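Long-range contacts in sensor histidine kinase PdtaS (Mycobacterium tuberculosis, PDB 2YKF), which probably senses c-di-GMP during nutrient deprivation and autophosphorylates on histidine to start PdtaR/PdtaS signalling, its GAF and PAS-like sensor domains being the part described here: residues L34-F39 against R60-P65; T66-D71 against T129-E134; G256-L261 against D282-K287. One frame throughout, in Å; residues are numbered along the deposited sequence.

Contact 1 of 3, residues L34-F39 against R60-P65; sequences LADLSF and RPNTGP
Ala35, in the last turn of a helix, has its CA 4.6 Å from that of Pro61, and the irregular segment 60-65 runs on past the helix end to Phe39. With positive phi (51°), Phe39 is the C-prime residue of the Schellman motif ending the helix: Ala40 N bonds back to Ala35 O, Phe39 N weakly to Asp36 O. Two hydrogen bonds tie the segments. Thr63 OG1 donates to Asp36 O at 2.8 Å, on an in-plane lone pair; with chi1 at 48° OG1 is the branch turned to the helix end, while Thr63 CG2 lies 3.9 Å from Asp36 CB. Asn62 N gives an almost straight bond (169°) to Asp36 OD1, on the syn side but out of the carboxylate plane. A water bridges Asp36 OD2 to Asn62 ND2, which also binds Asp181 of the second subunit. Pro61 CB lies 3.4 Å from Ala35 O. Phe39 CD1 comes within 3.4 Å of Thr63 OG1; Asp36 O stands over the centre of one ring face and Thr63 O lies in plane at the edge. The contact fastens helix 18-38 to the GAF-domain loop after strand 53-59, with helix 143-161 against Leu34 and strand 41-47 touching Pro61.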
ATOM      1  N   LEU A  34       8.014   5.005   6.389  1.00 25.72           N
ATOM      2  CA  LEU A  34       8.073   5.351   7.811  1.00 25.20           C
ATOM      3  C   LEU A  34       6.681   5.429   8.500  1.00 24.45           C
ATOM      4  O   LEU A  34       6.497   4.845   9.572  1.00 24.15           O
ATOM      5  CB  LEU A  34       8.842   6.682   7.930  1.00 25.95           C
ATOM      6  CG  LEU A  34       8.959   7.239   9.342  1.00 30.75           C
ATOM      7  CD1 LEU A  34       9.784   6.286  10.274  1.00 29.79           C
ATOM      8  CD2 LEU A  34       9.603   8.627   9.231  1.00 33.83           C
ATOM      9  N   ALA A  35       5.701   6.109   7.869  1.00 24.44           N
ATOM     10  CA  ALA A  35       4.334   6.239   8.415  1.00 23.22           C
ATOM     11  C   ALA A  35       3.718   4.829   8.543  1.00 24.56           C
ATOM     12  O   ALA A  35       3.151   4.490   9.604  1.00 23.90           O
ATOM     13  CB  ALA A  35       3.473   7.105   7.513  1.00 21.76           C
ATOM     14  N   ASP A  36       3.957   3.964   7.544  1.00 21.94           N
ATOM     15  CA  ASP A  36       3.401   2.604   7.620  1.00 23.39           C
ATOM     16  C   ASP A  36       4.034   1.759   8.742  1.00 24.15           C
ATOM     17  O   ASP A  36       3.326   1.012   9.461  1.00 23.85           O
ATOM     18  CB  ASP A  36       3.600   1.849   6.326  1.00 21.50           C
ATOM     19  CG  ASP A  36       2.689   2.419   5.153  1.00 27.83           C
ATOM     20  OD1 ASP A  36       1.834   3.289   5.450  1.00 26.88           O
ATOM     21  OD2 ASP A  36       2.856   1.992   3.989  1.00 27.03           O
ATOM     22  N   LEU A  37       5.360   1.778   8.806  1.00 24.77           N
ATOM     23  CA  LEU A  37       6.055   0.998   9.861  1.00 24.67           C
ATOM     24  C   LEU A  37       5.767   1.547  11.254  1.00 25.76           C
ATOM     25  O   LEU A  37       5.882   0.809  12.235  1.00 29.87           O
ATOM     26  CB  LEU A  37       7.539   1.020   9.602  1.00 25.16           C
ATOM     27  CG  LEU A  37       8.136   0.329   8.376  1.00 20.44           C
ATOM     28  CD1 LEU A  37       9.580   0.779   8.242  1.00 26.41           C
ATOM     29  CD2 LEU A  37       8.045  -1.146   8.468  1.00 25.72           C
ATOM     30  N   SER A  38       5.500   2.848  11.350  1.00 26.50           N
ATOM     31  CA  SER A  38       5.197   3.466  12.650  1.00 28.64           C
ATOM     32  C   SER A  38       3.710   3.326  13.019  1.00 28.77           C
ATOM     33  O   SER A  38       3.351   3.656  14.136  1.00 29.05           O
ATOM     34  CB  SER A  38       5.520   4.967  12.655  1.00 27.99           C
ATOM     35  OG  SER A  38       6.836   5.255  12.227  1.00 31.49           O
ATOM     36  N   PHE A  39       2.827   2.949  12.063  1.00 29.97           N
ATOM     37  CA  PHE A  39       1.375   3.052  12.282  1.00 28.81           C
ATOM     38  C   PHE A  39       0.985   4.447  12.780  1.00 29.70           C
ATOM     39  O   PHE A  39       0.142   4.584  13.706  1.00 31.09           O
ATOM     40  CB  PHE A  39       0.884   1.979  13.304  1.00 31.52           C
ATOM     41  CG  PHE A  39       1.332   0.594  12.972  1.00 30.44           C
ATOM     42  CD1 PHE A  39       0.573  -0.208  12.134  1.00 29.41           C
ATOM     43  CD2 PHE A  39       2.518   0.083  13.465  1.00 31.41           C
ATOM     44  CE1 PHE A  39       1.001  -1.480  11.789  1.00 31.99           C
ATOM     45  CE2 PHE A  39       2.955  -1.172  13.095  1.00 28.37           C
ATOM     46  CZ  PHE A  39       2.185  -1.971  12.280  1.00 31.73           C
ATOM     47  N   ARG A  60      -0.069  10.162   6.037  1.00 23.97           N
ATOM     48  CA  ARG A  60      -0.782   9.303   6.946  1.00 24.62           C
ATOM     49  C   ARG A  60      -0.365   7.853   6.786  1.00 24.72           C
ATOM     50  O   ARG A  60      -0.021   7.431   5.698  1.00 24.63           O
ATOM     51  CB  ARG A  60      -2.308   9.415   6.717  1.00 25.36           C
ATOM     52  CG  ARG A  60      -2.792  10.872   6.751  1.00 26.54           C
ATOM     53  CD  ARG A  60      -4.333  10.947   6.653  1.00 28.93           C
ATOM     54  NE  ARG A  60      -4.707  12.341   6.998  1.00 26.01           N
ATOM     55  CZ  ARG A  60      -4.839  13.308   6.116  1.00 27.85           C
ATOM     56  NH1 ARG A  60      -4.648  13.055   4.820  1.00 26.13           N
ATOM     57  NH2 ARG A  60      -5.220  14.517   6.506  1.00 26.74           N
ATOM     58  N   PRO A  61      -0.511   7.040   7.840  1.00 26.69           N
ATOM     59  CA  PRO A  61      -0.185   5.615   7.659  1.00 25.78           C
ATOM     60  C   PRO A  61      -1.259   4.864   6.835  1.00 28.58           C
ATOM     61  O   PRO A  61      -2.452   5.164   6.943  1.00 26.14           O
ATOM     62  CB  PRO A  61      -0.187   5.083   9.094  1.00 27.33           C
ATOM     63  CG  PRO A  61      -1.182   5.986   9.841  1.00 26.50           C
ATOM     64  CD  PRO A  61      -1.144   7.330   9.136  1.00 26.39           C
ATOM     65  N   ASN A  62      -0.827   3.922   5.979  1.00 27.96           N
ATOM     66  CA  ASN A  62      -1.791   3.055   5.335  1.00 28.22           C
ATOM     67  C   ASN A  62      -2.097   1.821   6.132  1.00 26.61           C
ATOM     68  O   ASN A  62      -3.034   1.131   5.788  1.00 24.96           O
ATOM     69  CB  ASN A  62      -1.311   2.656   3.926  1.00 28.22           C
ATOM     70  CG  ASN A  62      -1.455   3.838   2.941  1.00 30.03           C
ATOM     71  OD1 ASN A  62      -2.227   4.768   3.188  1.00 32.23           O
ATOM     72  ND2 ASN A  62      -0.764   3.789   1.855  1.00 31.20           N
ATOM     73  N   THR A  63      -1.332   1.567   7.187  1.00 24.71           N
ATOM     74  CA  THR A  63      -1.475   0.338   7.980  1.00 26.74           C
ATOM     75  C   THR A  63      -2.321   0.583   9.259  1.00 28.46           C
ATOM     76  O   THR A  63      -2.498  -0.320  10.052  1.00 29.27           O
ATOM     77  CB  THR A  63      -0.093  -0.088   8.459  1.00 28.18           C
ATOM     78  OG1 THR A  63       0.540   1.078   9.013  1.00 23.81           O
ATOM     79  CG2 THR A  63       0.748  -0.603   7.251  1.00 25.89           C
ATOM     80  N   GLY A  64      -2.800   1.801   9.486  1.00 29.91           N
ATOM     81  CA  GLY A  64      -3.746   2.015  10.617  1.00 30.30           C
ATOM     82  C   GLY A  64      -4.473   3.334  10.490  1.00 30.75           C
ATOM     83  O   GLY A  64      -4.181   4.132   9.574  1.00 30.85           O
ATOM     84  N   PRO A  65      -5.428   3.614  11.405  1.00 32.32           N
ATOM     85  CA  PRO A  65      -6.142   4.936  11.329  1.00 32.43           C
ATOM     86  C   PRO A  65      -5.275   6.159  11.502  1.00 31.73           C
ATOM     87  O   PRO A  65      -4.310   6.123  12.240  1.00 31.98           O
ATOM     88  CB  PRO A  65      -7.142   4.861  12.510  1.00 35.20           C
ATOM     89  CG  PRO A  65      -6.599   3.842  13.419  1.00 33.56           C
ATOM     90  CD  PRO A  65      -5.947   2.789  12.527  1.00 32.97           C
TER
HETATM   91  O   HOH W   1       1.501   2.013   1.892  1.00 28.64           O
HETATM   92  O   HOH W   2      -2.407   4.151  13.094  1.00 30.27           O

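Contact 2 of 3, residues T66-D71 against T129-E134; sequences TVVHTD and TRHQPE
Val67 and His131 meet through aliphatic carbon, CG2 of the valine lying 3.6 Å from CB of the histidine. Val67 has the largest area buried by the contact, and its two methyls divide the work. With chi1 at -60°, CG1 stands anti to the carbonyl carbon and approaches the start of Pro133, 3.6 Å from its N and 3.9 Å from its ring atom CG. The other branch, CG2, lies between Val67's own backbone N and carbonyl carbon and fits against His131 CB and Gln132 N. The two methyls thus lie along the backbone from His131 to Pro133, where the strand gives way to loop, and Val67 CA is 6.0 Å from Gln132 CA.

His131 is touched from a second direction by Val68, whose CG2 is 3.9 Å from His131 CB and approaches the ring obliquely near CG. The far end of the imidazole is occupied within its own strand: NE2 and Thr129 OG1 form a hydrogen bond of 2.9 Å, which probably helps fix the ring's rotation; Trp45 NE1 also bonds Thr129 OG1. The ring of His111 meets that of His131 at about 80°.

No hydrogen bond joins the two segments; the evidence for their association is packing, with 171 Å² of surface buried, both segments summed. The start of segment 66-71 is held by an ST turn, Thr66 OG1 accepting from Val68 N at 3.0 Å, while Asp41 OD1 binds Thr66 OG1 and Asp41 OD2 binds Val67 N. Here the long loop after strand 53-59 folds over the C-terminal end of strand 123-131, an inner strand of the GAF domain's antiparallel sheet, between 41-47 and 114-120.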
ATOM      1  N   THR A  66      -5.651   7.255  10.850  1.00 30.96           N
ATOM      2  CA  THR A  66      -4.998   8.538  11.059  1.00 29.81           C
ATOM      3  C   THR A  66      -5.577   9.193  12.354  1.00 31.64           C
ATOM      4  O   THR A  66      -6.683   8.891  12.739  1.00 30.78           O
ATOM      5  CB  THR A  66      -5.253   9.467   9.852  1.00 28.83           C
ATOM      6  OG1 THR A  66      -4.500  10.660   9.979  1.00 28.34           O
ATOM      7  CG2 THR A  66      -6.737   9.898   9.752  1.00 27.00           C
ATOM      8  N   VAL A  67      -4.841  10.102  12.949  1.00 30.68           N
ATOM      9  CA  VAL A  67      -5.383  10.960  14.016  1.00 33.21           C
ATOM     10  C   VAL A  67      -5.270  12.388  13.564  1.00 33.30           C
ATOM     11  O   VAL A  67      -5.643  13.321  14.286  1.00 34.36           O
ATOM     12  CB  VAL A  67      -4.705  10.707  15.375  1.00 33.06           C
ATOM     13  CG1 VAL A  67      -4.940   9.205  15.757  1.00 34.11           C
ATOM     14  CG2 VAL A  67      -3.182  11.093  15.342  1.00 31.38           C
ATOM     15  N   VAL A  68      -4.848  12.575  12.310  1.00 31.10           N
ATOM     16  CA  VAL A  68      -4.786  13.898  11.747  1.00 31.20           C
ATOM     17  C   VAL A  68      -5.696  13.952  10.520  1.00 33.50           C
ATOM     18  O   VAL A  68      -5.260  13.716   9.398  1.00 31.78           O
ATOM     19  CB  VAL A  68      -3.322  14.334  11.431  1.00 31.48           C
ATOM     20  CG1 VAL A  68      -3.254  15.790  11.167  1.00 28.98           C
ATOM     21  CG2 VAL A  68      -2.400  13.908  12.605  1.00 31.52           C
ATOM     22  N   HIS A  69      -6.967  14.246  10.765  1.00 34.50           N
ATOM     23  CA  HIS A  69      -8.012  14.119   9.754  1.00 36.79           C
ATOM     24  C   HIS A  69      -8.028  15.334   8.876  1.00 37.05           C
ATOM     25  O   HIS A  69      -8.493  15.259   7.732  1.00 39.02           O
ATOM     26  CB  HIS A  69      -9.389  13.920  10.416  1.00 37.48           C
ATOM     27  CG  HIS A  69      -9.532  12.595  11.055  1.00 37.82           C
ATOM     28  ND1 HIS A  69     -10.063  11.508  10.396  1.00 42.22           N
ATOM     29  CD2 HIS A  69      -9.124  12.146  12.264  1.00 40.16           C
ATOM     30  CE1 HIS A  69      -9.988  10.446  11.182  1.00 40.50           C
ATOM     31  NE2 HIS A  69      -9.425  10.811  12.324  1.00 42.14           N
ATOM     32  N   THR A  70      -7.431  16.419   9.375  1.00 37.37           N
ATOM     33  CA  THR A  70      -7.402  17.695   8.699  1.00 38.80           C
ATOM     34  C   THR A  70      -6.101  17.850   7.914  1.00 37.33           C
ATOM     35  O   THR A  70      -5.104  17.263   8.279  1.00 34.49           O
ATOM     36  CB  THR A  70      -7.573  18.820   9.763  1.00 40.35           C
ATOM     37  OG1 THR A  70      -8.982  18.952  10.039  1.00 45.51           O
ATOM     38  CG2 THR A  70      -7.014  20.153   9.306  1.00 43.99           C
ATOM     39  N   ASP A  71      -6.144  18.594   6.808  1.00 35.78           N
ATOM     40  CA  ASP A  71      -4.932  18.833   6.066  1.00 35.55           C
ATOM     41  C   ASP A  71      -4.074  19.888   6.766  1.00 35.25           C
ATOM     42  O   ASP A  71      -4.436  21.057   6.790  1.00 33.29           O
ATOM     43  CB  ASP A  71      -5.243  19.267   4.641  1.00 34.74           C
ATOM     44  CG  ASP A  71      -3.988  19.315   3.742  1.00 38.49           C
ATOM     45  OD1 ASP A  71      -2.838  19.171   4.253  1.00 39.82           O
ATOM     46  OD2 ASP A  71      -4.161  19.531   2.511  1.00 36.76           O
ATOM     47  N   THR A 129       6.975  15.762  13.201  1.00 31.26           N
ATOM     48  CA  THR A 129       6.192  15.341  14.388  1.00 32.54           C
ATOM     49  C   THR A 129       5.416  14.082  14.057  1.00 34.34           C
ATOM     50  O   THR A 129       4.864  13.966  12.931  1.00 32.47           O
ATOM     51  CB  THR A 129       5.255  16.470  14.869  1.00 32.46           C
ATOM     52  OG1 THR A 129       4.440  16.938  13.760  1.00 35.02           O
ATOM     53  CG2 THR A 129       6.142  17.671  15.483  1.00 32.77           C
ATOM     54  N   ARG A 130       5.440  13.121  14.983  1.00 33.00           N
ATOM     55  CA  ARG A 130       4.721  11.871  14.851  1.00 34.72           C
ATOM     56  C   ARG A 130       3.410  11.910  15.703  1.00 35.16           C
ATOM     57  O   ARG A 130       3.436  12.331  16.873  1.00 35.69           O
ATOM     58  CB  ARG A 130       5.632  10.731  15.318  1.00 34.46           C
ATOM     59  CG  ARG A 130       5.082   9.309  15.259  1.00 39.00           C
ATOM     60  CD  ARG A 130       6.174   8.284  15.760  1.00 43.23           C
ATOM     61  NE  ARG A 130       5.711   6.866  15.898  1.00 46.74           N
ATOM     62  CZ  ARG A 130       6.524   5.799  16.065  1.00 48.04           C
ATOM     63  NH1 ARG A 130       7.852   5.945  16.101  1.00 46.51           N
ATOM     64  NH2 ARG A 130       6.020   4.568  16.169  1.00 47.70           N
ATOM     65  N   HIS A 131       2.276  11.517  15.132  1.00 32.74           N
ATOM     66  CA  HIS A 131       1.022  11.574  15.870  1.00 33.38           C
ATOM     67  C   HIS A 131       0.382  10.231  15.707  1.00 34.84           C
ATOM     68  O   HIS A 131       0.379   9.682  14.589  1.00 32.00           O
ATOM     69  CB  HIS A 131       0.124  12.623  15.255  1.00 34.71           C
ATOM     70  CG  HIS A 131       0.772  13.963  15.064  1.00 36.90           C
ATOM     71  ND1 HIS A 131       0.315  15.102  15.692  1.00 40.92           N
ATOM     72  CD2 HIS A 131       1.771  14.362  14.239  1.00 38.60           C
ATOM     73  CE1 HIS A 131       1.037  16.141  15.290  1.00 43.11           C
ATOM     74  NE2 HIS A 131       1.915  15.718  14.394  1.00 38.89           N
ATOM     75  N   GLN A 132      -0.137   9.654  16.785  1.00 34.50           N
ATOM     76  CA  GLN A 132      -0.732   8.357  16.668  1.00 38.36           C
ATOM     77  C   GLN A 132      -1.826   8.138  17.680  1.00 39.58           C
ATOM     78  O   GLN A 132      -1.928   8.921  18.624  1.00 39.84           O
ATOM     79  CB  GLN A 132       0.358   7.304  16.808  1.00 38.92           C
ATOM     80  CG  GLN A 132       0.926   7.141  18.214  1.00 46.00           C
ATOM     81  CD  GLN A 132       2.182   6.265  18.206  1.00 52.74           C
ATOM     82  OE1 GLN A 132       2.163   5.118  17.728  1.00 51.68           O
ATOM     83  NE2 GLN A 132       3.276   6.811  18.718  1.00 56.26           N
ATOM     84  N   PRO A 133      -2.651   7.086  17.487  1.00 42.03           N
ATOM     85  CA  PRO A 133      -3.797   6.887  18.364  1.00 44.83           C
ATOM     86  C   PRO A 133      -3.384   6.756  19.809  1.00 47.84           C
ATOM     87  O   PRO A 133      -2.254   6.297  20.103  1.00 46.92           O
ATOM     88  CB  PRO A 133      -4.406   5.585  17.851  1.00 44.45           C
ATOM     89  CG  PRO A 133      -3.963   5.507  16.406  1.00 41.77           C
ATOM     90  CD  PRO A 133      -2.569   6.012  16.471  1.00 40.70           C
ATOM     91  N   GLU A 134      -4.252   7.237  20.706  1.00 52.29           N
ATOM     92  CA  GLU A 134      -4.035   7.062  22.160  1.00 57.81           C
ATOM     93  C   GLU A 134      -3.948   5.561  22.446  1.00 60.01           C
ATOM     94  O   GLU A 134      -4.525   4.744  21.677  1.00 60.06           O
ATOM     95  CB  GLU A 134      -5.098   7.778  23.029  1.00 58.42           C
ATOM     96  CG  GLU A 134      -6.564   7.381  22.807  1.00 63.67           C
ATOM     97  CD  GLU A 134      -7.430   7.513  24.099  1.00 72.00           C
ATOM     98  OE1 GLU A 134      -6.896   7.946  25.169  1.00 73.73           O
ATOM     99  OE2 GLU A 134      -8.642   7.157  24.043  1.00 73.19           O
TER

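Contact 3 of 3, residues G256-L261 against D282-K287; sequences GGATVL and DVTEVK
Val260 and Asp282 form an antiparallel non-hydrogen-bonded pair, CA atoms 4.5 Å apart, where neighbouring strands 258-269 and 272-282 of the PAS-like domain's sheet reach the end of their pairing and the chain enters a single helical turn, in which Lys287 N bonds to Val283 O. Two polar bonds cross between the segments. Val283 N donates to Thr259 O at 2.8 Å, with a bent N-H...O angle of 142°. Thr259 N in turn donates to a side chain, Thr284 OG1, at 3.1 Å and 160°, so a hydroxyl continues the bonding beyond the strand pair. That hydroxyl is itself oriented by Asp282: Thr284 OG1 donates to Asp282 OD1 at 2.6 Å, on the syn side, and Thr284 N reaches Asp282 OD1 at 2.9 Å, completing an Asx turn.

Apolar packing flanks these bonds. The CG of Leu261 sits 3.9 Å from Val283 CG1, the two side chains crossing at about a right angle; Val283 CG2 lies 3.8 Å from Thr259 CG2. Arg174 of the second subunit packs on Val283 and Lys287. The extended Lys287 chain passes across Thr259, whose OG1 is hydrogen-bonded to Asp254 OD1; the aliphatic carbon Lys287 CD lies 3.5 Å from Thr259 OG1.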
ATOM      1  N   GLY A 256      10.810 -19.772  -9.446  1.00 34.56           N
ATOM      2  CA  GLY A 256       9.830 -20.843  -9.160  1.00 37.27           C
ATOM      3  C   GLY A 256       8.451 -20.641  -9.758  1.00 37.28           C
ATOM      4  O   GLY A 256       7.429 -21.079  -9.161  1.00 40.56           O
ATOM      5  N   GLY A 257       8.386 -19.993 -10.927  1.00 35.67           N
ATOM      6  CA  GLY A 257       7.078 -19.658 -11.516  1.00 36.38           C
ATOM      7  C   GLY A 257       6.486 -18.330 -11.006  1.00 34.50           C
ATOM      8  O   GLY A 257       5.621 -17.806 -11.643  1.00 35.70           O
ATOM      9  N   ALA A 258       6.981 -17.809  -9.859  1.00 33.49           N
ATOM     10  CA  ALA A 258       6.524 -16.541  -9.254  1.00 30.92           C
ATOM     11  C   ALA A 258       7.436 -15.376  -9.676  1.00 29.72           C
ATOM     12  O   ALA A 258       8.519 -15.610 -10.176  1.00 30.62           O
ATOM     13  CB  ALA A 258       6.557 -16.678  -7.724  1.00 31.44           C
ATOM     14  N   THR A 259       6.975 -14.135  -9.538  1.00 28.06           N
ATOM     15  CA  THR A 259       7.787 -12.947  -9.796  1.00 28.64           C
ATOM     16  C   THR A 259       7.599 -12.091  -8.562  1.00 27.32           C
ATOM     17  O   THR A 259       6.448 -11.829  -8.152  1.00 26.85           O
ATOM     18  CB  THR A 259       7.298 -12.140 -11.006  1.00 29.40           C
ATOM     19  OG1 THR A 259       7.357 -12.982 -12.161  1.00 32.34           O
ATOM     20  CG2 THR A 259       8.217 -10.833 -11.259  1.00 29.42           C
ATOM     21  N   VAL A 260       8.693 -11.740  -7.904  1.00 25.31           N
ATOM     22  CA  VAL A 260       8.599 -10.850  -6.770  1.00 27.68           C
ATOM     23  C   VAL A 260       9.335  -9.530  -7.046  1.00 27.78           C
ATOM     24  O   VAL A 260      10.291  -9.486  -7.869  1.00 28.09           O
ATOM     25  CB  VAL A 260       9.103 -11.487  -5.487  1.00 27.33           C
ATOM     26  CG1 VAL A 260       8.238 -12.658  -5.097  1.00 31.11           C
ATOM     27  CG2 VAL A 260      10.597 -11.947  -5.660  1.00 30.50           C
ATOM     28  N   LEU A 261       8.896  -8.458  -6.398  1.00 27.98           N
ATOM     29  CA  LEU A 261       9.649  -7.201  -6.440  1.00 29.81           C
ATOM     30  C   LEU A 261      10.299  -7.094  -5.082  1.00 30.16           C
ATOM     31  O   LEU A 261       9.650  -7.326  -4.082  1.00 28.26           O
ATOM     32  CB  LEU A 261       8.751  -5.949  -6.579  1.00 30.81           C
ATOM     33  CG  LEU A 261       8.029  -5.675  -7.871  1.00 38.80           C
ATOM     34  CD1 LEU A 261       7.225  -4.343  -7.690  1.00 40.66           C
ATOM     35  CD2 LEU A 261       9.092  -5.544  -8.920  1.00 41.79           C
ATOM     36  N   ASP A 282       4.872 -10.014  -3.832  1.00 25.70           N
ATOM     37  CA  ASP A 282       4.545 -10.998  -4.885  1.00 27.99           C
ATOM     38  C   ASP A 282       3.766 -10.334  -6.016  1.00 27.23           C
ATOM     39  O   ASP A 282       2.597  -9.904  -5.880  1.00 26.39           O
ATOM     40  CB  ASP A 282       3.795 -12.174  -4.255  1.00 28.85           C
ATOM     41  CG  ASP A 282       3.437 -13.266  -5.286  1.00 36.29           C
ATOM     42  OD1 ASP A 282       3.627 -13.004  -6.493  1.00 35.22           O
ATOM     43  OD2 ASP A 282       2.985 -14.369  -4.867  1.00 35.21           O
ATOM     44  N   VAL A 283       4.396 -10.177  -7.154  1.00 26.19           N
ATOM     45  CA  VAL A 283       3.678  -9.561  -8.257  1.00 26.04           C
ATOM     46  C   VAL A 283       3.334 -10.561  -9.423  1.00 26.95           C
ATOM     47  O   VAL A 283       3.204 -10.176 -10.559  1.00 25.85           O
ATOM     48  CB  VAL A 283       4.423  -8.339  -8.793  1.00 25.31           C
ATOM     49  CG1 VAL A 283       4.521  -7.269  -7.696  1.00 29.28           C
ATOM     50  CG2 VAL A 283       5.812  -8.731  -9.283  1.00 24.42           C
ATOM     51  N   THR A 284       3.306 -11.831  -9.111  1.00 28.08           N
ATOM     52  CA  THR A 284       3.033 -12.868 -10.111  1.00 29.91           C
ATOM     53  C   THR A 284       1.776 -12.564 -10.939  1.00 32.33           C
ATOM     54  O   THR A 284       1.837 -12.609 -12.175  1.00 32.07           O
ATOM     55  CB  THR A 284       2.883 -14.220  -9.411  1.00 29.98           C
ATOM     56  OG1 THR A 284       4.072 -14.470  -8.644  1.00 31.77           O
ATOM     57  CG2 THR A 284       2.706 -15.398 -10.443  1.00 27.80           C
ATOM     58  N   GLU A 285       0.676 -12.221 -10.256  1.00 32.88           N
ATOM     59  CA  GLU A 285      -0.604 -11.972 -10.910  1.00 36.52           C
ATOM     60  C   GLU A 285      -0.788 -10.501 -11.199  1.00 38.85           C
ATOM     61  O   GLU A 285      -1.684 -10.139 -11.907  1.00 37.99           O
ATOM     62  CB  GLU A 285      -1.774 -12.471 -10.053  1.00 34.11           C
ATOM     63  CG  GLU A 285      -1.506 -13.869  -9.386  1.00 40.00           C
ATOM     64  CD  GLU A 285      -1.298 -14.960 -10.414  1.00 40.34           C
ATOM     65  OE1 GLU A 285      -1.789 -14.758 -11.548  1.00 42.64           O
ATOM     66  OE2 GLU A 285      -0.631 -15.972 -10.126  1.00 43.59           O
ATOM     67  N   VAL A 286       0.025  -9.647 -10.593  1.00 42.63           N
ATOM     68  CA  VAL A 286      -0.105  -8.208 -10.808  1.00 47.36           C
ATOM     69  C   VAL A 286       0.575  -7.875 -12.142  1.00 50.25           C
ATOM     70  O   VAL A 286       0.004  -7.209 -12.972  1.00 52.22           O
ATOM     71  CB  VAL A 286       0.465  -7.374  -9.611  1.00 46.93           C
ATOM     72  CG1 VAL A 286       0.308  -5.881  -9.890  1.00 48.23           C
ATOM     73  CG2 VAL A 286      -0.241  -7.773  -8.290  1.00 46.50           C
ATOM     74  N   LYS A 287       1.811  -8.324 -12.284  1.00 53.50           N
ATOM     75  CA  LYS A 287       2.524  -8.535 -13.568  1.00 56.22           C
ATOM     76  C   LYS A 287       1.609  -8.915 -14.746  1.00 57.58           C
ATOM     77  O   LYS A 287       1.703  -8.303 -15.802  1.00 57.02           O
ATOM     78  CB  LYS A 287       3.629  -9.607 -13.388  1.00 55.88           C
ATOM     79  CG  LYS A 287       4.671  -9.662 -14.495  1.00 58.63           C
ATOM     80  CD  LYS A 287       5.599 -10.880 -14.394  1.00 60.33           C
ATOM     81  CE  LYS A 287       6.464 -10.972 -15.652  1.00 60.82           C
ATOM     82  NZ  LYS A 287       7.602 -11.936 -15.473  1.00 63.59           N
TER

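Contacts 1 and 2 belong to the GAF domain, their centres about 10 Å apart, and consecutive pieces of the same loop after strand 53-59 serve both. They also touch directly, through a probable hydrogen bond from Arg60 NE to Val68 O. Contact 1 is the more buried and the more polar of this pair, relying on a helix carbonyl, a carboxylate and a bridging water; contact 2 joins its segments by apolar packing alone. Contact 3 is set apart in the PAS-like domain, its centre about 25 Å from that of contact 1 and about 35 Å from that of contact 2. Partly buried, it combines strand pairing, a threonine hydroxyl bond and valine-leucine packing. All three touch the second subunit.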